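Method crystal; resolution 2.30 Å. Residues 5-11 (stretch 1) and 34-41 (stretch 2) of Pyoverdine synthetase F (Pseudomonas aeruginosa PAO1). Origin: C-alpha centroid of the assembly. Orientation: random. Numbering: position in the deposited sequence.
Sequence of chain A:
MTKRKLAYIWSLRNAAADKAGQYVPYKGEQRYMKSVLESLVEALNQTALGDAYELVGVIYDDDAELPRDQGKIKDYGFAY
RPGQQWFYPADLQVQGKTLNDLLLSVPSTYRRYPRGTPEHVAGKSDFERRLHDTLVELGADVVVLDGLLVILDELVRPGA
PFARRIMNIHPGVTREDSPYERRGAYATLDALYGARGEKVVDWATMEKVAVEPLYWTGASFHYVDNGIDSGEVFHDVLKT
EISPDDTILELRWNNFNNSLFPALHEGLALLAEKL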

# COMPACT_ATOMS: atom_id res chain seq x y z
N LYS A 5 -11.31 6.35 14.44
CA LYS A 5 -11.59 5.09 13.75
C LYS A 5 -10.90 4.83 12.36
O LYS A 5 -11.23 5.39 11.39
CB LYS A 5 -13.07 4.94 13.64
CG LYS A 5 -13.51 3.62 14.11
CD LYS A 5 -14.79 3.75 14.83
CE LYS A 5 -14.75 2.99 16.08
NZ LYS A 5 -16.14 2.57 16.33
N LEU A 6 -9.96 3.93 12.33
CA LEU A 6 -9.13 3.65 11.18
C LEU A 6 -9.40 2.38 10.41
O LEU A 6 -9.45 1.33 10.95
CB LEU A 6 -7.69 3.61 11.68
CG LEU A 6 -6.69 4.14 10.68
CD1 LEU A 6 -6.53 5.60 10.90
CD2 LEU A 6 -5.40 3.41 10.71
N ALA A 7 -9.47 2.54 9.10
CA ALA A 7 -9.80 1.49 8.13
C ALA A 7 -8.67 1.28 7.16
O ALA A 7 -8.10 2.19 6.71
CB ALA A 7 -11.07 1.81 7.39
N TYR A 8 -8.34 0.07 6.89
CA TYR A 8 -7.23 -0.19 6.03
C TYR A 8 -7.62 -0.95 4.73
O TYR A 8 -8.45 -1.78 4.75
CB TYR A 8 -6.20 -0.94 6.88
CG TYR A 8 -4.83 -1.16 6.32
CD1 TYR A 8 -4.61 -2.07 5.34
CD2 TYR A 8 -3.77 -0.49 6.82
CE1 TYR A 8 -3.38 -2.28 4.85
CE2 TYR A 8 -2.53 -0.71 6.34
CZ TYR A 8 -2.33 -1.61 5.34
OH TYR A 8 -1.09 -1.85 4.87
N ILE A 9 -7.05 -0.57 3.62
CA ILE A 9 -7.34 -1.21 2.35
C ILE A 9 -6.12 -1.61 1.52
O ILE A 9 -5.28 -0.82 1.30
CB ILE A 9 -8.23 -0.32 1.43
CG1 ILE A 9 -9.40 0.27 2.17
CG2 ILE A 9 -8.71 -1.10 0.24
CD1 ILE A 9 -10.23 1.20 1.35
N TRP A 10 -6.06 -2.84 1.08
CA TRP A 10 -5.02 -3.28 0.22
C TRP A 10 -5.39 -4.47 -0.72
O TRP A 10 -6.13 -5.32 -0.38
CB TRP A 10 -3.83 -3.60 1.05
CG TRP A 10 -3.99 -4.77 1.89
CD1 TRP A 10 -5.13 -5.36 2.24
CD2 TRP A 10 -2.96 -5.49 2.53
NE1 TRP A 10 -4.90 -6.39 3.04
CE2 TRP A 10 -3.56 -6.50 3.24
CE3 TRP A 10 -1.59 -5.35 2.61
CZ2 TRP A 10 -2.86 -7.36 3.94
CZ3 TRP A 10 -0.92 -6.20 3.32
CH2 TRP A 10 -1.53 -7.18 3.98
N SER A 11 -4.85 -4.49 -1.88
CA SER A 11 -5.12 -5.56 -2.75
C SER A 11 -4.18 -6.65 -2.34
O SER A 11 -3.04 -6.48 -2.52
CB SER A 11 -4.73 -5.17 -4.16
OG SER A 11 -5.59 -4.28 -4.76
N LYS A 34 8.34 -7.58 5.94
CA LYS A 34 7.21 -7.28 6.75
C LYS A 34 6.27 -6.42 5.96
O LYS A 34 6.71 -5.63 5.21
CB LYS A 34 7.67 -6.53 7.99
CG LYS A 34 6.65 -6.27 9.05
CD LYS A 34 7.16 -5.26 10.02
CE LYS A 34 8.03 -5.85 11.11
NZ LYS A 34 8.50 -4.93 12.15
N SER A 35 4.99 -6.63 6.13
CA SER A 35 4.02 -5.84 5.49
C SER A 35 3.79 -4.51 6.14
O SER A 35 4.19 -4.25 7.21
CB SER A 35 2.72 -6.56 5.40
OG SER A 35 2.07 -6.62 6.59
N VAL A 36 3.17 -3.63 5.39
CA VAL A 36 2.79 -2.35 5.88
C VAL A 36 1.80 -2.47 7.02
O VAL A 36 1.88 -1.74 7.92
CB VAL A 36 2.21 -1.49 4.80
CG1 VAL A 36 1.73 -0.20 5.36
CG2 VAL A 36 3.24 -1.23 3.76
N LEU A 37 0.85 -3.38 6.93
CA LEU A 37 -0.09 -3.63 7.98
C LEU A 37 0.57 -4.19 9.23
O LEU A 37 0.26 -3.81 10.28
CB LEU A 37 -1.20 -4.53 7.49
CG LEU A 37 -2.39 -4.77 8.40
CD1 LEU A 37 -3.16 -3.52 8.55
CD2 LEU A 37 -3.29 -5.89 7.94
N GLU A 38 1.51 -5.08 9.07
CA GLU A 38 2.20 -5.62 10.23
C GLU A 38 2.95 -4.53 10.97
O GLU A 38 2.96 -4.54 12.14
CB GLU A 38 3.13 -6.75 9.88
CG GLU A 38 3.58 -7.48 11.11
CD GLU A 38 4.21 -8.78 10.82
OE1 GLU A 38 4.49 -9.04 9.70
OE2 GLU A 38 4.43 -9.56 11.71
N SER A 39 3.55 -3.62 10.25
CA SER A 39 4.19 -2.56 10.90
C SER A 39 3.21 -1.69 11.65
O SER A 39 3.54 -1.28 12.69
CB SER A 39 5.06 -1.75 9.95
OG SER A 39 6.08 -1.23 10.68
N LEU A 40 2.06 -1.38 11.08
CA LEU A 40 0.99 -0.62 11.69
C LEU A 40 0.38 -1.31 12.88
O LEU A 40 0.04 -0.69 13.80
CB LEU A 40 -0.06 -0.25 10.66
CG LEU A 40 -1.14 0.70 10.96
CD1 LEU A 40 -0.55 2.00 11.34
CD2 LEU A 40 -2.02 0.89 9.77
N VAL A 41 0.23 -2.59 12.80
CA VAL A 41 -0.23 -3.37 13.94
C VAL A 41 0.77 -3.25 15.09
O VAL A 41 0.39 -2.96 16.15
CB VAL A 41 -0.53 -4.81 13.55
CG1 VAL A 41 -0.69 -5.69 14.76
CG2 VAL A 41 -1.75 -4.86 12.69

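A strand that includes residues 6-9 lies against a helix that begins at Val-36 and runs on past Val-41. Their N-to-C directions differ by 160°, so the two elements run nearly antiparallel, with axes that come no closer than 10.9 Å. That spacing leaves a layer of side chains between the backbones, and the nearest alpha carbons, Tyr-8 CA and Leu-37 CA, are still 8.2 Å apart. No hydrogen bond crosses the gap; the contact is one of packing.

The helix start is built locally. Ser-35 holds the N-cap position, and its side chain accepts from the backbone: Glu-38 N to Ser-35 OG is 3.0 Å, with a nearly straight angle of 161° at the hydrogen. The helical ladder follows, Ser-39 N to Ser-35 O at 3.2 Å and Val-41 N to Leu-37 O at 2.8 Å.

Each element presents its own periodicity. On stretch 1, Leu-6, Tyr-8 and Trp-10 point their CA-to-CB bonds toward the helix, while Ala-7 and Ile-9 between them make no contact, the alternation expected of an extended chain. On the helix, Val-36, Leu-37 and Leu-40 point toward the strand, the one-and-three spacing that gathers residues on one helical face. The antiparallel run sets the pairing: Leu-6 meets Leu-40, and Trp-10 reaches back to Ser-35 and Leu-37.

Tyr-8 is the hub, with the largest covered area, 91 Å². Leu-37 CD1 sits 3.5 Å from the centroid of the Tyr-8 ring and only 8° off its normal, a CH-pi contact almost squarely over the face. Val-36 CG1 and Leu-40 CD2 approach the ring at its edge, the latter 3.7 Å from Tyr-8 CD2. One leucine methyl lies over the face and two aliphatic groups lie at the edge, so the flat ring packs against the helix through both its face and its edge. The hydroxyl needs separate provision: Tyr-8 OH lies 3.2 Å from Leu-37 N, but the angle is poor and no hydrogen bond forms; its bond is made elsewhere in the structure.

The flanks are looser. Leu-6 CD2 and Leu-40 CD2 touch at 4.3 Å, extending the apolar seam. At the other end, Trp-10 CZ2 lies 4.3 Å from Leu-37 CD2, and the ring's edge meets the capping serine, Trp-10 CZ3 to Ser-35 CB at 4.2 Å. Leu-37 therefore touches both aromatic residues through different methyls, CD1 over Tyr-8 and CD2 near Trp-10.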